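Local coordinates for protein glycine betaine/carnitine/choline ABC transporter (Staphylococcus aureus subsp. aureus Mu50, PDB 3O66) that probably binds glycine betaine, carnitine or choline outside the membrane and delivers it to an ABC transporter for uptake into the cell, at residues 14-19 / 52-57; 26-31 / 242-247; 89-94 / 104-109; 110-115 / 220-225; 196-201 / 251-256. All coordinates share one frame; numbering follows the deposited sequence.

Interaction 1. Residues 14-19 / 52-57; sequences TALSTS and TIQHNA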
# COMPACT_ATOMS: atom_id res chain seq x y z
N THR A 14 -4.81 -3.04 -14.26
CA THR A 14 -3.39 -3.28 -14.11
C THR A 14 -3.10 -3.82 -12.71
O THR A 14 -3.70 -3.37 -11.69
CB THR A 14 -2.55 -2.02 -14.28
OG1 THR A 14 -2.83 -1.14 -13.19
CG2 THR A 14 -2.85 -1.35 -15.59
N ALA A 15 -2.17 -4.78 -12.66
CA ALA A 15 -1.72 -5.31 -11.38
C ALA A 15 -0.22 -5.48 -11.38
O ALA A 15 0.39 -5.85 -12.42
CB ALA A 15 -2.39 -6.62 -11.10
N LEU A 16 0.39 -5.19 -10.22
CA LEU A 16 1.81 -5.38 -10.00
C LEU A 16 2.01 -6.87 -9.72
O LEU A 16 1.04 -7.60 -9.54
CB LEU A 16 2.30 -4.55 -8.77
CG LEU A 16 2.10 -3.02 -8.82
CD1 LEU A 16 2.47 -2.40 -7.48
CD2 LEU A 16 2.90 -2.37 -9.98
N SER A 17 3.26 -7.32 -9.67
CA SER A 17 3.55 -8.70 -9.23
C SER A 17 3.40 -8.97 -7.73
O SER A 17 3.60 -10.11 -7.27
CB SER A 17 4.94 -9.17 -9.74
OG SER A 17 5.94 -8.19 -9.47
N THR A 18 2.98 -7.97 -6.96
CA THR A 18 2.86 -8.09 -5.50
C THR A 18 1.52 -8.75 -5.19
O THR A 18 0.56 -8.57 -5.95
CB THR A 18 2.89 -6.73 -4.81
OG1 THR A 18 1.75 -5.94 -5.21
CG2 THR A 18 4.19 -5.97 -5.15
N SER A 19 1.46 -9.54 -4.12
CA SER A 19 0.19 -10.16 -3.72
C SER A 19 -0.86 -9.10 -3.42
O SER A 19 -2.01 -9.26 -3.76
CB SER A 19 0.37 -11.06 -2.50
OG SER A 19 1.24 -12.11 -2.85
N THR A 52 4.92 3.21 -12.45
CA THR A 52 5.18 3.83 -13.75
C THR A 52 4.59 2.96 -14.88
O THR A 52 3.96 3.48 -15.83
CB THR A 52 6.67 4.14 -13.97
OG1 THR A 52 7.10 5.04 -12.95
CG2 THR A 52 6.92 4.78 -15.33
N ILE A 53 4.79 1.65 -14.79
CA ILE A 53 4.26 0.75 -15.82
C ILE A 53 2.72 0.76 -15.76
O ILE A 53 2.05 0.76 -16.80
CB ILE A 53 4.84 -0.72 -15.71
CG1 ILE A 53 6.39 -0.71 -15.57
CG2 ILE A 53 4.38 -1.62 -16.86
CD1 ILE A 53 7.18 -0.09 -16.67
N GLN A 54 2.15 0.79 -14.55
CA GLN A 54 0.69 0.85 -14.42
C GLN A 54 0.18 2.11 -15.07
O GLN A 54 -0.80 2.05 -15.80
CB GLN A 54 0.24 0.86 -12.95
CG GLN A 54 0.59 -0.41 -12.18
CD GLN A 54 -0.33 -0.56 -10.98
OE1 GLN A 54 -1.41 -1.15 -11.08
NE2 GLN A 54 0.10 -0.02 -9.85
N HIS A 55 0.83 3.25 -14.77
CA HIS A 55 0.43 4.56 -15.25
C HIS A 55 0.45 4.62 -16.78
O HIS A 55 -0.51 5.08 -17.41
CB HIS A 55 1.35 5.64 -14.69
CG HIS A 55 1.05 7.02 -15.20
ND1 HIS A 55 -0.14 7.67 -14.92
CD2 HIS A 55 1.77 7.86 -15.97
CE1 HIS A 55 -0.13 8.86 -15.50
NE2 HIS A 55 1.02 9.00 -16.15
N ASN A 56 1.57 4.16 -17.34
CA ASN A 56 1.75 4.17 -18.77
C ASN A 56 0.70 3.32 -19.47
O ASN A 56 0.19 3.72 -20.52
CB ASN A 56 3.19 3.80 -19.16
CG ASN A 56 4.18 4.90 -18.80
OD1 ASN A 56 3.84 6.09 -18.83
ND2 ASN A 56 5.42 4.51 -18.51
N ALA A 57 0.34 2.17 -18.89
CA ALA A 57 -0.76 1.39 -19.43
C ALA A 57 -2.08 2.20 -19.54
O ALA A 57 -2.76 2.12 -20.55
CB ALA A 57 -0.98 0.10 -18.61

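Interaction 2. Residues 26-31 / 242-247; sequences HMLRLL and NKLTGK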
# COMPACT_ATOMS: atom_id res chain seq x y z
N HIS A 26 -8.01 -8.47 -8.22
CA HIS A 26 -8.99 -9.54 -8.39
C HIS A 26 -10.27 -9.19 -7.68
O HIS A 26 -11.34 -9.63 -8.11
CB HIS A 26 -8.46 -10.89 -7.86
CG HIS A 26 -7.61 -11.60 -8.85
ND1 HIS A 26 -8.11 -12.13 -10.02
CD2 HIS A 26 -6.28 -11.82 -8.88
CE1 HIS A 26 -7.13 -12.67 -10.71
NE2 HIS A 26 -6.00 -12.50 -10.04
N MSE A 27 -10.17 -8.41 -6.60
CA MSE A 27 -11.34 -8.02 -5.84
C MSE A 27 -12.21 -7.10 -6.69
O MSE A 27 -13.42 -7.30 -6.78
CB MSE A 27 -10.92 -7.39 -4.51
CG MSE A 27 -12.00 -7.19 -3.51
SE MSE A 27 -11.23 -6.24 -1.96
CE MSE A 27 -10.05 -7.61 -1.19
N LEU A 28 -11.57 -6.14 -7.38
CA LEU A 28 -12.30 -5.27 -8.31
C LEU A 28 -12.90 -6.08 -9.44
O LEU A 28 -14.05 -5.84 -9.83
CB LEU A 28 -11.39 -4.17 -8.89
CG LEU A 28 -11.00 -3.05 -7.91
CD1 LEU A 28 -9.92 -2.18 -8.55
CD2 LEU A 28 -12.21 -2.21 -7.51
N ARG A 29 -12.15 -7.06 -9.95
CA ARG A 29 -12.65 -7.86 -11.09
C ARG A 29 -13.92 -8.60 -10.68
O ARG A 29 -14.94 -8.60 -11.42
CB ARG A 29 -11.57 -8.85 -11.58
CG ARG A 29 -12.10 -9.87 -12.60
CD ARG A 29 -11.01 -10.89 -12.96
NE ARG A 29 -10.65 -11.77 -11.84
CZ ARG A 29 -11.30 -12.89 -11.52
NH1 ARG A 29 -12.35 -13.29 -12.23
NH2 ARG A 29 -10.88 -13.62 -10.49
N LEU A 30 -13.86 -9.25 -9.51
CA LEU A 30 -14.98 -10.03 -9.02
C LEU A 30 -16.16 -9.16 -8.63
O LEU A 30 -17.31 -9.54 -8.83
CB LEU A 30 -14.56 -10.98 -7.88
CG LEU A 30 -13.61 -12.12 -8.25
CD1 LEU A 30 -12.88 -12.64 -7.00
CD2 LEU A 30 -14.31 -13.31 -9.01
N LEU A 31 -15.87 -7.98 -8.09
CA LEU A 31 -16.93 -7.11 -7.64
C LEU A 31 -17.66 -6.53 -8.85
O LEU A 31 -18.88 -6.43 -8.84
CB LEU A 31 -16.36 -6.00 -6.75
CG LEU A 31 -17.35 -5.06 -6.08
CD1 LEU A 31 -18.38 -5.80 -5.24
CD2 LEU A 31 -16.56 -4.05 -5.24
N ASN A 242 -16.31 2.55 -5.62
CA ASN A 242 -16.51 3.21 -4.33
C ASN A 242 -17.03 2.31 -3.22
O ASN A 242 -16.93 2.66 -2.06
CB ASN A 242 -17.39 4.45 -4.47
CG ASN A 242 -16.59 5.71 -4.84
OD1 ASN A 242 -17.01 6.49 -5.71
ND2 ASN A 242 -15.43 5.91 -4.19
N LYS A 243 -17.57 1.14 -3.56
CA LYS A 243 -18.00 0.22 -2.52
C LYS A 243 -16.82 -0.20 -1.65
O LYS A 243 -17.00 -0.55 -0.50
CB LYS A 243 -18.60 -1.04 -3.13
CG LYS A 243 -20.04 -1.01 -3.56
CD LYS A 243 -20.31 -2.42 -4.16
CE LYS A 243 -21.71 -2.85 -3.94
NZ LYS A 243 -21.93 -4.26 -4.33
N LEU A 244 -15.60 -0.19 -2.21
CA LEU A 244 -14.42 -0.63 -1.47
C LEU A 244 -13.75 0.49 -0.67
O LEU A 244 -12.83 0.21 0.08
CB LEU A 244 -13.40 -1.30 -2.41
CG LEU A 244 -13.90 -2.63 -3.07
CD1 LEU A 244 -12.82 -3.25 -3.94
CD2 LEU A 244 -14.32 -3.63 -2.03
N THR A 245 -14.19 1.73 -0.84
CA THR A 245 -13.59 2.87 -0.15
C THR A 245 -13.72 2.74 1.38
O THR A 245 -14.83 2.60 1.89
CB THR A 245 -14.24 4.19 -0.64
OG1 THR A 245 -13.91 4.38 -2.03
CG2 THR A 245 -13.76 5.40 0.19
N GLY A 246 -12.59 2.78 2.10
CA GLY A 246 -12.56 2.58 3.55
C GLY A 246 -12.69 1.14 4.06
O GLY A 246 -12.59 0.90 5.27
N LYS A 247 -12.91 0.17 3.17
CA LYS A 247 -13.19 -1.22 3.61
C LYS A 247 -11.99 -2.13 3.96
O LYS A 247 -12.17 -3.30 4.40
CB LYS A 247 -14.12 -1.93 2.64
CG LYS A 247 -15.34 -1.12 2.19
CD LYS A 247 -16.40 -0.84 3.30
CE LYS A 247 -17.30 0.37 2.92
NZ LYS A 247 -18.27 0.00 1.80

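Interaction 3. Residues 89-94 / 104-109; sequences KAMIAT and QTFFDS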
# COMPACT_ATOMS: atom_id res chain seq x y z
N LYS A 89 -4.14 16.85 2.59
CA LYS A 89 -3.71 17.75 1.50
C LYS A 89 -2.94 16.98 0.40
O LYS A 89 -3.01 17.35 -0.77
CB LYS A 89 -2.85 18.89 2.04
CG LYS A 89 -3.63 19.95 2.82
CD LYS A 89 -2.69 21.10 3.18
CE LYS A 89 -2.86 21.58 4.60
NZ LYS A 89 -3.44 22.95 4.68
N ALA A 90 -2.22 15.93 0.79
CA ALA A 90 -1.56 15.07 -0.19
C ALA A 90 -2.59 14.37 -1.06
O ALA A 90 -2.38 14.23 -2.27
CB ALA A 90 -0.65 14.01 0.50
N MSE A 91 -3.68 13.90 -0.46
CA MSE A 91 -4.70 13.17 -1.23
C MSE A 91 -5.45 14.12 -2.16
O MSE A 91 -5.71 13.79 -3.32
CB MSE A 91 -5.67 12.39 -0.33
CG MSE A 91 -6.71 11.57 -1.14
SE MSE A 91 -5.87 10.31 -2.41
CE MSE A 91 -5.94 8.77 -1.24
N ILE A 92 -5.81 15.29 -1.65
CA ILE A 92 -6.46 16.31 -2.48
C ILE A 92 -5.59 16.68 -3.70
O ILE A 92 -6.09 16.76 -4.83
CB ILE A 92 -6.83 17.57 -1.65
CG1 ILE A 92 -8.00 17.25 -0.70
CG2 ILE A 92 -7.19 18.76 -2.58
CD1 ILE A 92 -8.19 18.26 0.45
N ALA A 93 -4.30 16.93 -3.46
CA ALA A 93 -3.37 17.26 -4.56
C ALA A 93 -3.30 16.11 -5.57
O ALA A 93 -3.25 16.34 -6.76
CB ALA A 93 -1.97 17.57 -4.02
N THR A 94 -3.28 14.87 -5.09
CA THR A 94 -3.26 13.71 -5.98
C THR A 94 -4.54 13.59 -6.83
O THR A 94 -4.48 13.32 -8.04
CB THR A 94 -2.98 12.40 -5.19
OG1 THR A 94 -1.81 12.59 -4.40
CG2 THR A 94 -2.73 11.22 -6.14
N GLN A 104 -8.40 11.23 -15.11
CA GLN A 104 -8.58 10.00 -14.34
C GLN A 104 -9.07 10.32 -12.94
O GLN A 104 -8.77 11.39 -12.37
CB GLN A 104 -7.28 9.21 -14.23
CG GLN A 104 -6.77 8.65 -15.58
CD GLN A 104 -5.36 8.06 -15.48
OE1 GLN A 104 -4.82 7.88 -14.39
NE2 GLN A 104 -4.75 7.80 -16.64
N THR A 105 -9.80 9.37 -12.37
CA THR A 105 -10.26 9.48 -11.01
C THR A 105 -9.34 8.64 -10.12
O THR A 105 -9.25 7.40 -10.27
CB THR A 105 -11.71 9.01 -10.89
OG1 THR A 105 -12.55 9.95 -11.60
CG2 THR A 105 -12.16 8.91 -9.42
N PHE A 106 -8.64 9.33 -9.23
CA PHE A 106 -7.86 8.64 -8.19
C PHE A 106 -8.83 8.56 -7.00
O PHE A 106 -9.13 9.58 -6.40
CB PHE A 106 -6.57 9.45 -7.88
CG PHE A 106 -5.52 8.70 -7.10
CD1 PHE A 106 -4.31 8.34 -7.71
CD2 PHE A 106 -5.71 8.38 -5.75
CE1 PHE A 106 -3.31 7.66 -7.00
CE2 PHE A 106 -4.72 7.72 -5.02
CZ PHE A 106 -3.51 7.35 -5.66
N PHE A 107 -9.33 7.35 -6.69
CA PHE A 107 -10.42 7.20 -5.69
C PHE A 107 -9.95 7.53 -4.29
O PHE A 107 -8.74 7.57 -4.00
CB PHE A 107 -11.03 5.80 -5.74
CG PHE A 107 -11.93 5.59 -6.93
CD1 PHE A 107 -13.32 5.67 -6.79
CD2 PHE A 107 -11.39 5.34 -8.20
CE1 PHE A 107 -14.16 5.50 -7.89
CE2 PHE A 107 -12.21 5.17 -9.31
CZ PHE A 107 -13.60 5.24 -9.16
N ASP A 108 -10.92 7.83 -3.42
CA ASP A 108 -10.66 7.85 -1.98
C ASP A 108 -10.03 6.51 -1.58
O ASP A 108 -10.28 5.50 -2.22
CB ASP A 108 -11.93 8.09 -1.19
CG ASP A 108 -12.42 9.55 -1.26
OD1 ASP A 108 -11.71 10.44 -1.77
OD2 ASP A 108 -13.55 9.79 -0.80
N SER A 109 -9.23 6.51 -0.52
CA SER A 109 -8.47 5.33 -0.16
C SER A 109 -9.28 4.13 0.24
O SER A 109 -10.37 4.24 0.85
CB SER A 109 -7.45 5.66 0.94
OG SER A 109 -6.71 4.50 1.35

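Interaction 4. Residues 110-115 / 220-225; sequences YGFANT and YAASAV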
# COMPACT_ATOMS: atom_id res chain seq x y z
N TYR A 110 -8.76 2.97 -0.12
CA TYR A 110 -9.26 1.69 0.43
C TYR A 110 -9.31 1.67 1.97
O TYR A 110 -10.10 0.93 2.56
CB TYR A 110 -8.37 0.56 -0.04
CG TYR A 110 -8.52 0.24 -1.50
CD1 TYR A 110 -9.76 -0.12 -2.03
CD2 TYR A 110 -7.41 0.29 -2.36
CE1 TYR A 110 -9.90 -0.43 -3.36
CE2 TYR A 110 -7.52 -0.00 -3.71
CZ TYR A 110 -8.77 -0.35 -4.20
OH TYR A 110 -8.88 -0.66 -5.52
N GLY A 111 -8.42 2.44 2.60
CA GLY A 111 -8.38 2.56 4.07
C GLY A 111 -7.04 2.15 4.66
O GLY A 111 -6.84 2.24 5.87
N PHE A 112 -6.11 1.73 3.80
CA PHE A 112 -4.76 1.43 4.25
C PHE A 112 -3.70 2.29 3.53
O PHE A 112 -3.97 2.88 2.48
CB PHE A 112 -4.44 -0.08 4.07
CG PHE A 112 -4.35 -0.55 2.61
CD1 PHE A 112 -3.11 -0.59 1.95
CD2 PHE A 112 -5.48 -0.98 1.93
CE1 PHE A 112 -3.01 -1.04 0.64
CE2 PHE A 112 -5.41 -1.43 0.60
CZ PHE A 112 -4.16 -1.48 -0.05
N ALA A 113 -2.52 2.37 4.15
CA ALA A 113 -1.30 2.92 3.56
C ALA A 113 -0.19 1.86 3.54
O ALA A 113 -0.03 1.10 4.51
CB ALA A 113 -0.86 4.16 4.32
N ASN A 114 0.54 1.80 2.43
CA ASN A 114 1.68 0.91 2.24
C ASN A 114 2.93 1.78 2.15
O ASN A 114 3.26 2.33 1.08
CB ASN A 114 1.49 0.07 0.98
CG ASN A 114 2.53 -1.04 0.86
OD1 ASN A 114 3.52 -1.07 1.60
ND2 ASN A 114 2.30 -1.96 -0.06
N THR A 115 3.56 1.96 3.31
CA THR A 115 4.67 2.86 3.47
C THR A 115 5.82 2.17 4.21
O THR A 115 5.63 1.15 4.87
CB THR A 115 4.25 4.12 4.26
OG1 THR A 115 5.41 4.95 4.47
CG2 THR A 115 3.62 3.76 5.64
N TYR A 220 1.31 7.26 1.77
CA TYR A 220 1.19 6.33 0.68
C TYR A 220 -0.15 5.62 0.84
O TYR A 220 -0.24 4.38 0.88
CB TYR A 220 2.36 5.33 0.74
CG TYR A 220 3.68 5.98 0.38
CD1 TYR A 220 4.52 6.50 1.38
CD2 TYR A 220 4.06 6.11 -0.94
CE1 TYR A 220 5.74 7.11 1.05
CE2 TYR A 220 5.28 6.71 -1.29
CZ TYR A 220 6.11 7.21 -0.30
OH TYR A 220 7.28 7.79 -0.64
N ALA A 221 -1.20 6.43 0.95
CA ALA A 221 -2.56 5.89 0.99
C ALA A 221 -2.84 5.16 -0.34
O ALA A 221 -2.50 5.64 -1.39
CB ALA A 221 -3.55 7.00 1.21
N ALA A 222 -3.46 3.99 -0.25
CA ALA A 222 -3.75 3.14 -1.41
C ALA A 222 -5.17 3.34 -1.90
O ALA A 222 -6.13 3.36 -1.08
CB ALA A 222 -3.56 1.66 -1.01
N SER A 223 -5.32 3.46 -3.23
CA SER A 223 -6.63 3.66 -3.87
C SER A 223 -6.65 2.99 -5.22
O SER A 223 -5.59 2.74 -5.79
CB SER A 223 -6.89 5.15 -4.15
OG SER A 223 -6.86 5.96 -2.98
N ALA A 224 -7.87 2.75 -5.74
CA ALA A 224 -8.08 2.43 -7.14
C ALA A 224 -7.89 3.70 -7.98
O ALA A 224 -8.10 4.78 -7.48
CB ALA A 224 -9.49 1.93 -7.32
N VAL A 225 -7.50 3.54 -9.25
CA VAL A 225 -7.59 4.59 -10.30
C VAL A 225 -8.38 4.02 -11.48
O VAL A 225 -8.24 2.85 -11.83
CB VAL A 225 -6.18 5.04 -10.74
CG1 VAL A 225 -6.24 6.08 -11.96
CG2 VAL A 225 -5.42 5.63 -9.54

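Interaction 5. Residues 196-201 / 251-256; sequences YSTDGR and SEMQRL. With ACT (acetate ion), chain D.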
# COMPACT_ATOMS: atom_id res chain seq x y z
N TYR A 196 7.82 -2.65 5.17
CA TYR A 196 6.61 -2.10 4.56
C TYR A 196 5.42 -2.35 5.48
O TYR A 196 5.28 -3.46 6.03
CB TYR A 196 6.35 -2.77 3.22
CG TYR A 196 7.16 -2.22 2.08
CD1 TYR A 196 6.91 -0.92 1.59
CD2 TYR A 196 8.16 -2.97 1.48
CE1 TYR A 196 7.64 -0.40 0.52
CE2 TYR A 196 8.89 -2.47 0.41
CZ TYR A 196 8.64 -1.19 -0.06
OH TYR A 196 9.37 -0.70 -1.11
N SER A 197 4.56 -1.36 5.62
CA SER A 197 3.50 -1.38 6.65
C SER A 197 2.35 -2.35 6.39
O SER A 197 1.50 -2.52 7.26
CB SER A 197 2.95 0.03 6.83
OG SER A 197 2.35 0.44 5.60
N THR A 198 2.29 -2.99 5.21
CA THR A 198 1.21 -3.96 4.97
C THR A 198 1.70 -5.39 4.80
O THR A 198 0.91 -6.29 4.42
CB THR A 198 0.34 -3.61 3.74
OG1 THR A 198 1.17 -3.56 2.57
CG2 THR A 198 -0.44 -2.33 3.92
N ASP A 199 2.99 -5.63 5.04
CA ASP A 199 3.53 -6.98 4.82
C ASP A 199 2.77 -8.01 5.66
O ASP A 199 2.53 -7.80 6.86
CB ASP A 199 5.06 -7.04 5.08
CG ASP A 199 5.66 -8.32 4.57
OD1 ASP A 199 6.17 -8.32 3.43
OD2 ASP A 199 5.56 -9.35 5.29
N GLY A 200 2.36 -9.10 5.04
CA GLY A 200 1.65 -10.16 5.76
C GLY A 200 2.36 -10.70 7.00
O GLY A 200 1.74 -11.25 7.91
N ARG A 201 3.68 -10.59 7.03
CA ARG A 201 4.40 -11.13 8.18
C ARG A 201 4.14 -10.29 9.43
O ARG A 201 4.35 -10.75 10.56
CB ARG A 201 5.89 -11.34 7.87
CG ARG A 201 6.09 -12.56 6.95
CD ARG A 201 7.44 -12.53 6.26
NE ARG A 201 7.50 -11.46 5.25
CZ ARG A 201 8.29 -11.53 4.18
NH1 ARG A 201 8.32 -10.54 3.29
NH2 ARG A 201 9.06 -12.60 4.00
N SER A 251 -4.41 -3.06 9.09
CA SER A 251 -4.42 -4.37 9.77
C SER A 251 -5.07 -5.45 8.89
O SER A 251 -4.62 -6.59 8.82
CB SER A 251 -5.24 -4.27 11.08
OG SER A 251 -4.61 -3.39 12.01
N GLU A 252 -6.13 -5.08 8.19
CA GLU A 252 -6.83 -6.03 7.31
C GLU A 252 -5.99 -6.38 6.08
O GLU A 252 -5.95 -7.53 5.66
CB GLU A 252 -8.19 -5.48 6.89
CG GLU A 252 -9.07 -6.49 6.18
CD GLU A 252 -9.45 -7.67 7.05
OE1 GLU A 252 -9.34 -7.58 8.30
OE2 GLU A 252 -9.91 -8.68 6.48
N MSE A 253 -5.30 -5.39 5.51
CA MSE A 253 -4.42 -5.64 4.35
C MSE A 253 -3.28 -6.55 4.76
O MSE A 253 -2.87 -7.39 3.96
CB MSE A 253 -3.83 -4.33 3.79
CG MSE A 253 -3.17 -4.46 2.38
SE MSE A 253 -4.48 -5.02 1.00
CE MSE A 253 -3.93 -6.88 0.76
N GLN A 254 -2.74 -6.36 5.98
CA GLN A 254 -1.72 -7.27 6.50
C GLN A 254 -2.25 -8.69 6.54
O GLN A 254 -1.59 -9.62 6.04
CB GLN A 254 -1.26 -6.85 7.90
CG GLN A 254 -0.44 -5.53 7.94
CD GLN A 254 -0.49 -4.91 9.31
OE1 GLN A 254 -1.08 -5.49 10.24
NE2 GLN A 254 0.13 -3.73 9.47
N ARG A 255 -3.47 -8.86 7.07
CA ARG A 255 -4.11 -10.17 7.14
C ARG A 255 -4.35 -10.79 5.77
O ARG A 255 -4.14 -11.99 5.58
CB ARG A 255 -5.44 -10.16 7.93
CG ARG A 255 -5.26 -10.14 9.46
CD ARG A 255 -6.63 -10.21 10.21
NE ARG A 255 -7.36 -8.95 10.08
CZ ARG A 255 -7.17 -7.88 10.86
NH1 ARG A 255 -7.88 -6.79 10.64
NH2 ARG A 255 -6.26 -7.89 11.83
N LEU A 256 -4.82 -9.98 4.82
CA LEU A 256 -5.08 -10.48 3.47
C LEU A 256 -3.77 -10.88 2.82
O LEU A 256 -3.68 -11.94 2.20
CB LEU A 256 -5.81 -9.41 2.63
CG LEU A 256 -7.24 -9.13 3.09
CD1 LEU A 256 -7.77 -7.89 2.34
CD2 LEU A 256 -8.17 -10.37 2.91
C ACT D . 3.86 -5.23 1.53
O ACT D . 3.62 -4.11 2.07
OXT ACT D . 2.87 -5.93 1.15
CH3 ACT D . 5.27 -5.72 1.35

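Interaction 1. Residues 14-19 / 52-57
A single buried glutamine, Gln-54, ties the helix of a beta-alpha-beta crossover to the sheet beneath it. Helix 51-60 links strand 43-48 to strand 65-70 and passes over strand 12-16, which lies between them; the two local axes, 8.6 Å apart, run nearly antiparallel at 171°.

The polar part of the contact belongs to Thr-14 and Gln-54. Thr-14 holds OG1 in the crowded position between its backbone N and carbonyl carbon (chi1 67°), which turns the hydroxyl up to the helix. From there OG1 donates to Gln-54 OE1 over a short 2.5 Å, arriving above the amide carbonyl plane and not along a lone pair. The same hydroxyl oxygen is hydrogen-bonded to Ser-66 OG, while Gln-54 NE2 reaches Val-68 O and Ser-51 OG. The buried amide is thus gripped at both ends, which fixes its rotation and joins the helix to strand 65-70 as well. Thr-14 O lies 3.2 Å from Gln-54 OE1, but as two acceptors they form no bond.

The apolar part flanks this bond. Extended beyond CG, the Gln-54 chain crosses Leu-16 at about a right angle, with Leu-16 CD2 3.7 Å from both Gln-54 CG and Gln-54 NE2. One helical turn onward, Ala-57 also faces the strand. Anti to the carbonyl carbon, the methyl branch of Thr-14 serves this second partner, and CG2 of Thr-14 comes to rest 3.8 Å from CB of Ala-57.

Interaction 2. Residues 26-31 / 242-247
Two overlapping beta turns, type I from Asn-242 to Thr-245 and type II from Leu-244 to Lys-247, follow helix 236-242 and pack on helix 19-35, a worked case of a loop held to a helix chiefly by one leucine. Leu-244 is that residue. Its CD1 methyl lies 3.9 Å from the selenium SE of selenomethionine Met-27 and 3.8 Å from Leu-28 CD2, while its CG meets Leu-31 CD2 tip to tip at 3.7 Å. Met-27 and Leu-31, one turn apart on the helix, both carry CG anti to the backbone N, so their ends reach out to the loop; Met-27 then bends at chi3 and crosses Leu-244 obliquely. Phe-281 adds a further wall against Leu-244.

At the edge of this apolar patch Lys-243 crosses Leu-31 obliquely, its CD 4.0 Å from Leu-31 CD1. The ammonium has its partners beyond: a salt bridge to Asp-282 and a bond to Tyr-280 O bring the C-terminus to this spot, and a salt bridge to Asp-35 links it to the end of helix 19-35. The loop braces itself as well: Asn-242 ND2 donates to Thr-245 OG1 at 3.1 Å, and Lys-247 NZ bonds in the carbonyl plane to Lys-243 O at 2.7 Å.

Interaction 3. Residues 89-94 / 104-109
Ala-90 O is gripped twice by one residue: Thr-94 N donates to it at 3.0 Å as the regular helical bond, and Thr-94 OG1 at 2.7 Å, arriving from above the carbonyl plane. This familiar use of a helical threonine settles where its methyl goes. With chi1 at -52° the hydroxyl lies back along the helix, whereas CG2 stands anti to the backbone N and is delivered to Phe-106.

There the methyl sits over the centre of the aromatic ring. Thr-94 CG2 is 3.7 Å from the Phe-106 centroid and only 13° off the ring normal, a clean CH-pi contact. The second visitor to the ring is selenomethionine Met-91, one turn earlier. Its chain bends at chi2 and chi3 and crosses the phenylalanine at about a right angle, so that Met-91 SE lies 3.9 Å from both Phe-106 CE2 and Phe-106 CD2. The approach is oblique, 58° off the normal, and makes a Met-aromatic contact. Beyond the selenium, methyl CE of Met-91 runs on to Ser-109, 4.1 Å from its CB; the hydroxyl of Ser-109 is engaged elsewhere, with Ala-222 O and Gly-111 N.

Phe-98, farther along the helix, adds an edge-to-face ring contact to Phe-106, and Gln-95 bonds Asp-108. Helix 87-102 thus folds back on the chain that directly follows it, packing against edge strand 104-106 of a five-stranded sheet whose order, with antiparallel strand 222-227 inserted next to it, is that of the first lobe of a type II periplasmic-binding-protein fold.

Interaction 4. Residues 110-115 / 220-225
Over one face of the Phe-112 ring sits the methyl of Ala-222, 3.1 Å above the plane and displaced toward the rim, so that CB of Ala-222 comes as close as 3.2 Å to Phe-112 CE1. The crowded first torsion of Phe-112 (chi1 67°) swings the ring over this small residue, while Ile-24 and Glu-20 of helix 19-35 also touch it. Tyr-110 meets the other chain segment obliquely: its CE2 lies 3.4 Å from Ala-224 N, and its OH, bonded to Gly-67 O, is 3.2 Å from Ala-224 CB. Tyr-220, also approached obliquely, crosses Thr-115 at about a right angle.

Between the rings the backbones run roughly antiparallel and bridge once, at the non-hydrogen-bonded pair Ala-113 and Ala-221. Ala-222 N donates to Phe-112 O at 3.0 Å, almost straight at 169°, and Asn-114 N to Tyr-220 O at 3.1 Å. Farther along, Tyr-110 N reaches Ala-222 O at 2.8 Å; Ser-109 OG shares that acceptor.

Segment 110-115 leads from strand 104-106 of one sheet to strand 116-120 of the other, and 220-225 enters strand 222-227 of the first, consistent with the crossing strands of type II binding proteins. Backbone bonds carry the pairing, and small alanines let the Phe-112 and Tyr-110 rings lie close, a chemistry consistent with a hinge whose strands stay joined while the lobes move.

Interaction 5. Residues 196-201 / 251-256
Tight packing centres on Gln-254, whose side-chain amide makes an almost perfectly straight bond to a backbone carbonyl: NE2 donates to Ser-197 O at 2.9 Å and 178°, in both the amide and the carbonyl plane. Extended beyond CG, the glutamine runs alongside the turn, and two CA-H...O contacts bring the backbones together beside it, Gln-254 CA to Thr-198 O at 3.5 Å and Gly-200 CA to Gln-254 O at 3.3 Å. Thr-198 CG2 rests 3.8 Å from CG of selenomethionine Met-253, whose own end leads off toward helix 19-35. An acetate, probably from the crystallisation liquor, lies between Thr-198 and Tyr-196; Thr-198 OG1 is 2.6 Å from acetate O and also hydrogen-bonded to Glu-20 OE1.

The segments come from different lobes of the binding-protein fold: 196-201 follows strand 192-196 of the second sheet and starts helix 200-204, while helix 250-261 packs with the first lobe. Asp-199 is the N-cap, accepting Arg-201 N at 2.8 Å on OD2, and a side-on salt bridge from Arg-201 grips both its oxygens.

The looser, solvent side belongs to the exposed Tyr-196 and to the helix's outer surface, where, in the conformer given, Arg-255 pairs with Glu-252, its NH1 meeting the anti lone pair of OE1 at 2.9 Å.

Interactions 1 to 3 build the first lobe around its five-stranded sheet: interaction 1 holds a crossover helix over strand 12-16, interaction 3 lies about 18 Å away, centre to centre, at edge strand 104-106, and interaction 2 packs the helix that follows strand 12-16. Interaction 2 spans most of the chain, and interactions 3 and 4 nest in series inside the loop it closes. Interaction 4, near the middle of the molecule, adjoins interaction 3 through neighbouring strands and lies about 12 Å between centres from interaction 5, where the second lobe meets helix 250-261. The late chain segments thus return to the first lobe, leaving a two-lobed receptor with its crossings gathered centrally, beside the probable substrate cleft.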